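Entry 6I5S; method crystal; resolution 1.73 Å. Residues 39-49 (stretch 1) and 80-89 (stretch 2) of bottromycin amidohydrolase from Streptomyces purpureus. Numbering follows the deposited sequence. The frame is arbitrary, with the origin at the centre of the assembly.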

# COMPACT_ATOMS: atom_id res chain seq x y z
N VAL A 39 -9.39 17.95 20.64
CA VAL A 39 -9.80 19.09 19.83
C VAL A 39 -8.54 19.64 19.17
O VAL A 39 -7.57 19.97 19.86
CB VAL A 39 -10.49 20.18 20.66
CG1 VAL A 39 -10.86 21.37 19.76
CG2 VAL A 39 -11.70 19.62 21.32
N PHE A 40 -8.54 19.70 17.84
CA PHE A 40 -7.45 20.32 17.08
C PHE A 40 -7.99 21.63 16.52
O PHE A 40 -8.97 21.63 15.78
CB PHE A 40 -6.96 19.41 15.93
CG PHE A 40 -6.45 18.07 16.37
CD1 PHE A 40 -5.14 17.89 16.71
CD2 PHE A 40 -7.30 16.99 16.46
CE1 PHE A 40 -4.68 16.69 17.14
CE2 PHE A 40 -6.85 15.78 16.86
CZ PHE A 40 -5.54 15.62 17.21
N LYS A 41 -7.35 22.74 16.87
CA LYS A 41 -7.84 24.06 16.49
C LYS A 41 -7.35 24.44 15.10
O LYS A 41 -6.24 24.07 14.70
CB LYS A 41 -7.39 25.12 17.49
CG LYS A 41 -8.17 25.12 18.79
CD LYS A 41 -7.25 25.19 20.01
CE LYS A 41 -6.35 26.42 19.98
NZ LYS A 41 -5.57 26.59 21.24
N ALA A 42 -8.20 25.16 14.37
CA ALA A 42 -7.80 25.84 13.15
C ALA A 42 -7.23 24.86 12.11
O ALA A 42 -6.14 25.06 11.58
CB ALA A 42 -6.80 26.94 13.46
N VAL A 43 -8.01 23.82 11.79
CA VAL A 43 -7.56 22.77 10.89
C VAL A 43 -8.08 23.11 9.51
O VAL A 43 -9.26 23.45 9.35
CB VAL A 43 -8.09 21.39 11.34
CG1 VAL A 43 -7.92 20.35 10.26
CG2 VAL A 43 -7.38 20.92 12.61
N GLY A 44 -7.20 23.01 8.50
CA GLY A 44 -7.61 23.07 7.12
C GLY A 44 -7.73 21.65 6.53
O GLY A 44 -6.73 20.96 6.32
N LEU A 45 -8.95 21.20 6.33
CA LEU A 45 -9.18 19.85 5.79
C LEU A 45 -8.94 19.90 4.30
O LEU A 45 -9.61 20.66 3.59
CB LEU A 45 -10.59 19.36 6.10
CG LEU A 45 -11.04 18.03 5.45
CD1 LEU A 45 -10.14 16.91 5.91
CD2 LEU A 45 -12.52 17.71 5.75
N ILE A 46 -7.97 19.14 3.82
CA ILE A 46 -7.70 19.07 2.38
C ILE A 46 -8.64 18.04 1.75
O ILE A 46 -8.75 16.91 2.24
CB ILE A 46 -6.22 18.75 2.13
CG1 ILE A 46 -5.36 19.91 2.69
CG2 ILE A 46 -5.95 18.51 0.66
CD1 ILE A 46 -3.88 19.63 2.61
N ASP A 47 -9.33 18.46 0.70
CA ASP A 47 -10.34 17.62 0.05
C ASP A 47 -9.65 16.50 -0.70
O ASP A 47 -8.85 16.75 -1.60
CB ASP A 47 -11.18 18.45 -0.92
CG ASP A 47 -12.41 17.71 -1.42
OD1 ASP A 47 -12.74 16.65 -0.86
OD2 ASP A 47 -13.06 18.19 -2.38
N ALA A 48 -9.96 15.26 -0.33
CA ALA A 48 -9.22 14.11 -0.86
C ALA A 48 -9.26 14.03 -2.38
O ALA A 48 -8.39 13.39 -2.97
CB ALA A 48 -9.76 12.82 -0.25
N ALA A 49 -10.26 14.65 -3.02
CA ALA A 49 -10.39 14.62 -4.47
C ALA A 49 -9.69 15.80 -5.16
O ALA A 49 -9.01 15.60 -6.17
CB ALA A 49 -11.87 14.61 -4.85
N ALA A 80 -9.00 33.59 10.45
CA ALA A 80 -8.11 32.79 11.29
C ALA A 80 -7.09 32.02 10.45
O ALA A 80 -7.49 31.32 9.51
CB ALA A 80 -8.91 31.81 12.13
N PRO A 81 -5.80 32.08 10.77
CA PRO A 81 -4.83 31.27 10.02
C PRO A 81 -4.98 29.79 10.33
O PRO A 81 -5.60 29.39 11.32
CB PRO A 81 -3.47 31.78 10.50
CG PRO A 81 -3.73 32.41 11.84
CD PRO A 81 -5.14 32.94 11.79
N TYR A 82 -4.41 28.96 9.45
CA TYR A 82 -4.41 27.52 9.67
C TYR A 82 -3.28 27.18 10.64
O TYR A 82 -2.14 27.61 10.46
CB TYR A 82 -4.20 26.76 8.37
CG TYR A 82 -5.29 26.89 7.34
CD1 TYR A 82 -6.55 26.32 7.54
CD2 TYR A 82 -5.05 27.55 6.14
CE1 TYR A 82 -7.54 26.42 6.59
CE2 TYR A 82 -6.06 27.66 5.16
CZ TYR A 82 -7.30 27.10 5.39
OH TYR A 82 -8.30 27.21 4.42
N ASP A 83 -3.61 26.41 11.69
CA ASP A 83 -2.56 25.81 12.50
C ASP A 83 -2.13 24.47 11.93
O ASP A 83 -1.02 24.00 12.19
CB ASP A 83 -3.05 25.58 13.93
CG ASP A 83 -3.21 26.87 14.71
OD1 ASP A 83 -2.83 27.94 14.20
OD2 ASP A 83 -3.75 26.80 15.83
N TRP A 84 -3.02 23.82 11.22
CA TRP A 84 -2.77 22.49 10.70
C TRP A 84 -3.41 22.37 9.34
O TRP A 84 -4.47 22.96 9.08
CB TRP A 84 -3.38 21.41 11.57
CG TRP A 84 -2.93 21.25 12.96
CD1 TRP A 84 -3.62 21.61 14.08
CD2 TRP A 84 -1.74 20.60 13.42
NE1 TRP A 84 -2.92 21.25 15.20
CE2 TRP A 84 -1.77 20.62 14.82
CE3 TRP A 84 -0.65 20.02 12.78
CZ2 TRP A 84 -0.75 20.09 15.59
CZ3 TRP A 84 0.35 19.49 13.56
CH2 TRP A 84 0.29 19.51 14.93
N TYR A 85 -2.79 21.54 8.49
CA TYR A 85 -3.40 21.04 7.27
C TYR A 85 -3.54 19.53 7.41
O TYR A 85 -2.60 18.87 7.86
CB TYR A 85 -2.53 21.37 6.07
CG TYR A 85 -2.33 22.82 5.82
CD1 TYR A 85 -3.17 23.54 4.98
CD2 TYR A 85 -1.30 23.51 6.45
CE1 TYR A 85 -2.96 24.93 4.76
CE2 TYR A 85 -1.10 24.88 6.22
CZ TYR A 85 -1.95 25.56 5.36
OH TYR A 85 -1.77 26.92 5.14
N VAL A 86 -4.72 18.99 7.07
CA VAL A 86 -5.04 17.61 7.38
C VAL A 86 -5.52 16.90 6.13
O VAL A 86 -6.36 17.42 5.39
CB VAL A 86 -6.10 17.54 8.49
CG1 VAL A 86 -6.70 16.19 8.58
CG2 VAL A 86 -5.43 17.92 9.81
N THR A 87 -5.02 15.69 5.93
CA THR A 87 -5.56 14.75 4.96
C THR A 87 -6.12 13.51 5.64
O THR A 87 -5.74 13.19 6.77
CB THR A 87 -4.48 14.31 3.95
OG1 THR A 87 -3.50 13.49 4.61
CG2 THR A 87 -3.75 15.52 3.40
N PRO A 88 -7.00 12.78 4.97
CA PRO A 88 -7.33 11.43 5.41
C PRO A 88 -6.05 10.61 5.51
O PRO A 88 -5.05 10.87 4.83
CB PRO A 88 -8.23 10.91 4.30
CG PRO A 88 -8.80 12.10 3.67
CD PRO A 88 -7.69 13.09 3.68
N GLY A 89 -6.09 9.59 6.35
CA GLY A 89 -4.97 8.67 6.42
C GLY A 89 -4.78 7.96 5.10
O GLY A 89 -5.74 7.72 4.37
O HOH W 1 -4.22 22.17 17.92

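Gly44 leaves room for a tyrosine ring. Its CA lies 3.4 Å from CE1 of Tyr82, and a CB built on Gly44 in ideal geometry would fall 2.7 Å from that same Tyr82 CE1, a clash. The bare backbone lets the ring lie close against the strand. Tyr82 itself points sideways from CA to CB, but the end of its side chain comes nearer to the first stretch. Its OH is hydrogen-bonded elsewhere in the structure.

The backbones run parallel, with an angle of 33° between the strand directions. Val43 pairs with Trp84, Gly44 with Tyr85, and Leu45 with Val86. The hydrogen bonds follow the usual parallel pattern, in which alternate residues of one strand reach across to the other. Gly44 N donates to Trp84 O at 2.8 Å, and the bond is nearly straight. Val86 N donates to Gly44 O at 2.9 Å. Ile46 N then donates to Val86 O at 2.8 Å, again nearly straight. Gly44 thus uses both its amide and its carbonyl.

The entry to this ladder is less regular. The chain turns a corner at Ala42, whose phi and psi are both positive. Ala42 O accepts from Asp83 N at 2.9 Å and also from Trp84 N at 3.4 Å, the second bond being weak. One carbonyl therefore serves two successive amides. The Ala42 methyl packs beside the loop, with CB 3.5 Å from Pro81 O.

Side chains from Val43, Trp84, Leu45 and Val86 share one face of the sheet. Val43 CG1 meets Val86 CG2 at 3.5 Å, a tight apolar contact. Val43 CG2 lies 4.1 Å from Trp84 CD1. Leu45 touches Val86 more loosely, with Leu45 CD1 4.4 Å from Val86 CG1.

Before the corner, Phe40 adds to the apolar packing around the indole. Phe40 CB is 4.4 Å from Trp84 CD1, and Trp84 NE1 sits at the edge of the Phe40 ring, 4.3 Å from Phe40 CD1. The indole nitrogen donates to a water, at 3.2 Å from Trp84 NE1 to the water O. The same water accepts a weak bond from Lys41 N, at 3.4 Å to its O, and so bridges the stretches.

Ile46 also packs by its side chain. Its CD1 reaches Tyr85 CB at 4.1 Å and Thr87 CG2 at 4.2 Å. Past the ladder, Ala48 CB rests 4.1 Å from Pro88 CG. Together the two stretches bury 663 Å², summed over both sides.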